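Local atomic coordinates of (S)-2-haloacid dehalogenase IVA (Burkholderia cepacia, PDB entry 2NO4), a protein that catalyses the hydrolytic dehalogenation of short-chain (S)-2-haloalkanoic acids, giving the (R)-2-hydroxy acids with inversion of configuration. Residues B[22-35]-B[96-110]. Numbering follows the deposited sequence.
Sequences YGTLLDVHSAVMRN and RLMSAYKELSAYPDA. With SO4 (sulfate ion), chain L; SO4 (sulfate ion), chain H.
Asp-27 N donates to Ser-105 O (2.7 Å, nearly straight at 173°) and Tyr-107 N to Leu-25 O (3.0 Å), two bonds that form a single beta bridge centred on Leu-26 and Ala-106. Beside it, Asp-27 CB sits over one face of the Tyr-107 ring in a CH-pi contact, 4.0 Å from the centroid, and the carboxylate stacks almost parallel to that ring; with CG anti to the backbone N (chi1 -172°), OD1 also accepts a weak capping bond from His-29 N. The two methyls of Leu-104 part: CD1 lies at the edge of the Tyr-22 ring, 3.6 Å from Tyr-22 CD1, CD2 against Ala-31 CB, and CG over one face of the Tyr-101 ring. Here the chain leaves the Rossmann-like core after strand 16-19 for the helical cap, a HAD feature, and returns alongside itself. On the cap side, Asn-35 ND2 donates to Ala-31 O (2.8 Å) and OD1 accepts from Arg-96 NE (3.1 Å), whose guanidinium also salt-bridges Glu-38. Tyr-22 CE1 touches Tyr-101 CE2 (3.5 Å), the rings slid apart; a water adds a bridge from Tyr-22 OH to Tyr-101 O, and Gln-54 engages Tyr-101 OH. At the substrate site, Tyr-22 N donates to a sulfate O1 (2.9 Å), an ion also held by Ser-128, Asn-129 and Lys-161.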
loop_
_atom_site.group_PDB
_atom_site.type_symbol
_atom_site.label_atom_id
_atom_site.label_comp_id
_atom_site.label_asym_id
_atom_site.label_seq_id
_atom_site.Cartn_x
_atom_site.Cartn_y
_atom_site.Cartn_z
ATOM N N TYR B 22 6.122 -4.699 14.103
ATOM C CA TYR B 22 4.892 -3.911 14.177
ATOM C C TYR B 22 3.726 -4.722 13.616
ATOM O O TYR B 22 3.630 -4.930 12.398
ATOM C CB TYR B 22 5.058 -2.568 13.420
ATOM C CG TYR B 22 6.033 -1.673 14.160
ATOM C CD1 TYR B 22 5.632 -1.012 15.337
ATOM C CD2 TYR B 22 7.369 -1.554 13.742
ATOM C CE1 TYR B 22 6.520 -0.192 16.063
ATOM C CE2 TYR B 22 8.274 -0.764 14.460
ATOM C CZ TYR B 22 7.858 -0.097 15.624
ATOM O OH TYR B 22 8.740 0.704 16.335
ATOM N N GLY B 23 2.885 -5.201 14.514
ATOM C CA GLY B 23 1.748 -6.071 14.123
ATOM C C GLY B 23 1.893 -7.513 14.599
ATOM O O GLY B 23 0.903 -8.235 14.720
ATOM N N THR B 24 3.131 -7.912 14.894
ATOM C CA THR B 24 3.455 -9.295 15.273
ATOM C C THR B 24 3.839 -9.386 16.748
ATOM O O THR B 24 3.192 -10.101 17.514
ATOM C CB THR B 24 4.566 -9.833 14.367
ATOM O OG1 THR B 24 4.152 -9.691 13.006
ATOM C CG2 THR B 24 4.897 -11.347 14.644
ATOM N N LEU B 25 4.899 -8.669 17.132
ATOM C CA LEU B 25 5.331 -8.614 18.531
ATOM C C LEU B 25 4.712 -7.422 19.242
ATOM O O LEU B 25 4.440 -7.507 20.423
ATOM C CB LEU B 25 6.865 -8.524 18.645
ATOM C CG LEU B 25 7.634 -9.741 18.096
ATOM C CD1 LEU B 25 9.139 -9.540 18.197
ATOM C CD2 LEU B 25 7.186 -11.069 18.759
ATOM N N LEU B 26 4.495 -6.337 18.495
ATOM C CA LEU B 26 3.975 -5.064 19.008
ATOM C C LEU B 26 2.597 -4.810 18.412
ATOM O O LEU B 26 2.387 -4.970 17.212
ATOM C CB LEU B 26 4.906 -3.910 18.630
ATOM C CG LEU B 26 6.329 -4.020 19.189
ATOM C CD1 LEU B 26 7.219 -2.869 18.706
ATOM C CD2 LEU B 26 6.237 -4.043 20.723
ATOM N N ASP B 27 1.686 -4.357 19.255
ATOM C CA ASP B 27 0.279 -4.205 18.879
ATOM C C ASP B 27 0.022 -2.812 18.273
ATOM O O ASP B 27 -0.096 -1.843 19.008
ATOM C CB ASP B 27 -0.567 -4.433 20.130
ATOM C CG ASP B 27 -2.027 -4.488 19.842
ATOM O OD1 ASP B 27 -2.489 -3.966 18.802
ATOM O OD2 ASP B 27 -2.722 -5.071 20.682
ATOM N N VAL B 28 -0.026 -2.709 16.949
ATOM C CA VAL B 28 -0.157 -1.370 16.317
ATOM C C VAL B 28 -1.459 -0.609 16.757
ATOM O O VAL B 28 -1.468 0.635 16.827
ATOM C CB VAL B 28 0.088 -1.351 14.734
ATOM C CG1 VAL B 28 1.509 -1.831 14.376
ATOM C CG2 VAL B 28 -0.959 -2.165 13.938
ATOM N N HIS B 29 -2.503 -1.366 17.119
ATOM C CA HIS B 29 -3.787 -0.819 17.620
ATOM C C HIS B 29 -3.748 -0.068 18.968
ATOM O O HIS B 29 -4.575 0.786 19.216
ATOM C CB HIS B 29 -4.861 -1.905 17.684
ATOM C CG HIS B 29 -4.861 -2.828 16.508
ATOM N ND1 HIS B 29 -4.454 -4.140 16.598
ATOM C CD2 HIS B 29 -5.226 -2.639 15.218
ATOM C CE1 HIS B 29 -4.566 -4.722 15.412
ATOM N NE2 HIS B 29 -5.018 -3.828 14.553
ATOM N N SER B 30 -2.790 -0.384 19.826
ATOM C CA SER B 30 -2.698 0.226 21.146
ATOM C C SER B 30 -2.417 1.745 21.149
ATOM O O SER B 30 -2.790 2.439 22.117
ATOM C CB SER B 30 -1.649 -0.510 22.007
ATOM O OG SER B 30 -0.352 -0.387 21.442
ATOM N N ALA B 31 -1.760 2.273 20.099
ATOM C CA ALA B 31 -1.436 3.706 20.103
ATOM C C ALA B 31 -2.734 4.530 20.136
ATOM O O ALA B 31 -2.893 5.421 21.022
ATOM C CB ALA B 31 -0.492 4.121 18.928
ATOM N N VAL B 32 -3.686 4.197 19.250
ATOM C CA VAL B 32 -5.018 4.876 19.301
ATOM C C VAL B 32 -5.904 4.342 20.435
ATOM O O VAL B 32 -6.549 5.143 21.077
ATOM C CB VAL B 32 -5.786 4.960 17.893
ATOM C CG1 VAL B 32 -7.071 5.788 17.995
ATOM C CG2 VAL B 32 -4.891 5.624 16.813
ATOM N N MET B 33 -5.925 3.031 20.689
ATOM C CA MET B 33 -6.844 2.441 21.672
ATOM C C MET B 33 -6.683 3.073 23.049
ATOM O O MET B 33 -7.667 3.394 23.712
ATOM C CB MET B 33 -6.620 0.932 21.740
ATOM C CG MET B 33 -7.870 0.059 21.948
ATOM S SD MET B 33 -7.479 -1.695 21.598
ATOM C CE MET B 33 -7.819 -1.794 19.830
ATOM N N ARG B 34 -5.445 3.294 23.458
ATOM C CA ARG B 34 -5.156 3.921 24.732
ATOM C C ARG B 34 -5.537 5.407 24.810
ATOM O O ARG B 34 -5.590 5.964 25.892
ATOM C CB ARG B 34 -3.689 3.681 25.096
ATOM C CG ARG B 34 -3.405 2.157 25.251
ATOM C CD ARG B 34 -2.172 1.815 26.109
ATOM N NE ARG B 34 -0.892 1.975 25.405
ATOM C CZ ARG B 34 -0.106 3.053 25.478
ATOM N NH1 ARG B 34 -0.468 4.100 26.221
ATOM N NH2 ARG B 34 1.047 3.089 24.793
ATOM N N ASN B 35 -5.811 6.033 23.666
ATOM C CA ASN B 35 -6.120 7.456 23.589
ATOM C C ASN B 35 -7.446 7.674 22.861
ATOM O O ASN B 35 -7.692 8.737 22.313
ATOM C CB ASN B 35 -5.013 8.188 22.830
ATOM C CG ASN B 35 -3.689 8.169 23.567
ATOM O OD1 ASN B 35 -3.443 9.012 24.438
ATOM N ND2 ASN B 35 -2.813 7.208 23.213
ATOM N N ARG B 96 0.602 13.118 21.608
ATOM C CA ARG B 96 0.116 11.976 22.396
ATOM C C ARG B 96 0.188 10.652 21.644
ATOM O O ARG B 96 0.624 9.619 22.180
ATOM C CB ARG B 96 -1.331 12.199 22.835
ATOM C CG ARG B 96 -1.473 13.074 24.079
ATOM C CD ARG B 96 -2.946 13.141 24.534
ATOM N NE ARG B 96 -3.295 11.937 25.298
ATOM C CZ ARG B 96 -3.379 11.901 26.629
ATOM N NH1 ARG B 96 -3.180 13.011 27.342
ATOM N NH2 ARG B 96 -3.678 10.759 27.250
ATOM N N LEU B 97 -0.249 10.679 20.394
ATOM C CA LEU B 97 -0.317 9.434 19.584
ATOM C C LEU B 97 1.076 8.938 19.140
ATOM O O LEU B 97 1.357 7.738 19.173
ATOM C CB LEU B 97 -1.299 9.614 18.427
ATOM C CG LEU B 97 -2.800 9.659 18.805
ATOM C CD1 LEU B 97 -3.666 9.866 17.561
ATOM C CD2 LEU B 97 -3.216 8.392 19.502
ATOM N N MET B 98 1.956 9.871 18.778
ATOM C CA MET B 98 3.370 9.544 18.491
ATOM C C MET B 98 4.126 9.017 19.727
ATOM O O MET B 98 4.912 8.072 19.610
ATOM C CB MET B 98 4.092 10.750 17.862
ATOM C CG MET B 98 3.598 11.141 16.452
ATOM S SD MET B 98 3.643 9.807 15.203
ATOM C CE MET B 98 5.410 9.617 14.877
ATOM N N SER B 99 3.880 9.600 20.912
ATOM C CA SER B 99 4.489 9.079 22.150
ATOM C C SER B 99 4.005 7.689 22.456
ATOM O O SER B 99 4.780 6.856 22.888
ATOM C CB SER B 99 4.179 9.950 23.371
ATOM O OG SER B 99 4.658 11.236 23.123
ATOM N N ALA B 100 2.719 7.437 22.222
ATOM C CA ALA B 100 2.170 6.114 22.439
ATOM C C ALA B 100 2.768 5.107 21.466
ATOM O O ALA B 100 3.030 3.971 21.828
ATOM C CB ALA B 100 0.640 6.156 22.349
ATOM N N TYR B 101 3.031 5.532 20.238
ATOM C CA TYR B 101 3.591 4.662 19.231
ATOM C C TYR B 101 5.030 4.300 19.587
ATOM O O TYR B 101 5.499 3.184 19.341
ATOM C CB TYR B 101 3.548 5.332 17.835
ATOM C CG TYR B 101 3.490 4.289 16.731
ATOM C CD1 TYR B 101 2.257 3.910 16.172
ATOM C CD2 TYR B 101 4.655 3.632 16.284
ATOM C CE1 TYR B 101 2.191 2.940 15.185
ATOM C CE2 TYR B 101 4.587 2.648 15.313
ATOM C CZ TYR B 101 3.345 2.318 14.774
ATOM O OH TYR B 101 3.270 1.369 13.811
ATOM N N LYS B 102 5.730 5.263 20.180
ATOM C CA LYS B 102 7.140 5.086 20.511
ATOM C C LYS B 102 7.264 3.978 21.536
ATOM O O LYS B 102 8.270 3.289 21.572
ATOM C CB LYS B 102 7.751 6.401 21.026
ATOM C CG LYS B 102 9.231 6.475 20.771
ATOM C CD LYS B 102 9.823 7.843 21.042
ATOM C CE LYS B 102 11.327 7.663 21.163
ATOM N NZ LYS B 102 12.069 8.924 21.449
ATOM N N GLU B 103 6.222 3.788 22.342
ATOM C CA GLU B 103 6.165 2.698 23.306
ATOM C C GLU B 103 4.916 1.800 23.181
ATOM O O GLU B 103 4.163 1.580 24.143
ATOM C CB GLU B 103 6.361 3.256 24.712
ATOM C CG GLU B 103 7.720 4.019 24.783
ATOM C CD GLU B 103 8.190 4.388 26.188
ATOM O OE1 GLU B 103 7.417 4.217 27.184
ATOM O OE2 GLU B 103 9.364 4.841 26.271
ATOM N N LEU B 104 4.717 1.284 21.966
ATOM C CA LEU B 104 3.636 0.323 21.666
ATOM C C LEU B 104 3.693 -0.898 22.563
ATOM O O LEU B 104 4.767 -1.467 22.754
ATOM C CB LEU B 104 3.762 -0.189 20.227
ATOM C CG LEU B 104 3.220 0.509 19.015
ATOM C CD1 LEU B 104 3.196 -0.545 17.915
ATOM C CD2 LEU B 104 1.799 1.139 19.204
ATOM N N SER B 105 2.526 -1.296 23.072
ATOM C CA SER B 105 2.327 -2.536 23.829
ATOM C C SER B 105 2.760 -3.757 23.037
ATOM O O SER B 105 2.448 -3.878 21.827
ATOM C CB SER B 105 0.831 -2.729 24.131
ATOM O OG SER B 105 0.305 -1.597 24.776
ATOM N N ALA B 106 3.447 -4.658 23.732
ATOM C CA ALA B 106 3.701 -6.005 23.230
ATOM C C ALA B 106 2.423 -6.817 23.358
ATOM O O ALA B 106 1.650 -6.631 24.314
ATOM C CB ALA B 106 4.822 -6.673 24.003
ATOM N N TYR B 107 2.210 -7.720 22.400
ATOM C CA TYR B 107 1.207 -8.762 22.568
ATOM C C TYR B 107 1.536 -9.600 23.799
ATOM O O TYR B 107 2.706 -9.783 24.126
ATOM C CB TYR B 107 1.075 -9.642 21.299
ATOM C CG TYR B 107 0.295 -8.955 20.227
ATOM C CD1 TYR B 107 -1.117 -8.961 20.240
ATOM C CD2 TYR B 107 0.954 -8.241 19.223
ATOM C CE1 TYR B 107 -1.839 -8.298 19.257
ATOM C CE2 TYR B 107 0.243 -7.589 18.253
ATOM C CZ TYR B 107 -1.152 -7.622 18.282
ATOM O OH TYR B 107 -1.845 -6.962 17.306
ATOM N N PRO B 108 0.502 -10.123 24.476
ATOM C CA PRO B 108 0.709 -10.703 25.827
ATOM C C PRO B 108 1.690 -11.899 25.884
ATOM O O PRO B 108 2.407 -12.040 26.864
ATOM C CB PRO B 108 -0.719 -11.100 26.289
ATOM C CG PRO B 108 -1.567 -11.138 25.057
ATOM C CD PRO B 108 -0.898 -10.193 24.024
ATOM N N ASP B 109 1.728 -12.726 24.838
ATOM C CA ASP B 109 2.568 -13.917 24.817
ATOM C C ASP B 109 3.973 -13.664 24.212
ATOM O O ASP B 109 4.770 -14.599 24.107
ATOM C CB ASP B 109 1.860 -15.050 24.044
ATOM C CG ASP B 109 0.601 -15.569 24.757
ATOM O OD1 ASP B 109 0.268 -15.068 25.870
ATOM O OD2 ASP B 109 -0.064 -16.484 24.211
ATOM N N ALA B 110 4.250 -12.429 23.770
ATOM C CA ALA B 110 5.493 -12.143 23.052
ATOM C C ALA B 110 6.780 -12.430 23.892
ATOM O O ALA B 110 7.672 -13.156 23.436
ATOM C CB ALA B 110 5.486 -10.681 22.504
HETATM S S SO4 L . -0.487 -13.371 21.269
HETATM O O1 SO4 L . 0.493 -12.835 22.242
HETATM O O2 SO4 L . -1.600 -12.430 20.972
HETATM O O3 SO4 L . 0.259 -13.703 20.080
HETATM O O4 SO4 L . -1.184 -14.519 21.822
HETATM S S SO4 H . 7.650 -4.079 10.628
HETATM O O1 SO4 H . 8.089 -4.467 11.949
HETATM O O2 SO4 H . 7.455 -2.636 10.535
HETATM O O3 SO4 H . 8.536 -4.559 9.592
HETATM O O4 SO4 H . 6.346 -4.722 10.483
HETATM O O HOH W 1 7.881 2.392 18.070
HETATM O O HOH W 2 -1.262 -4.816 15.589
#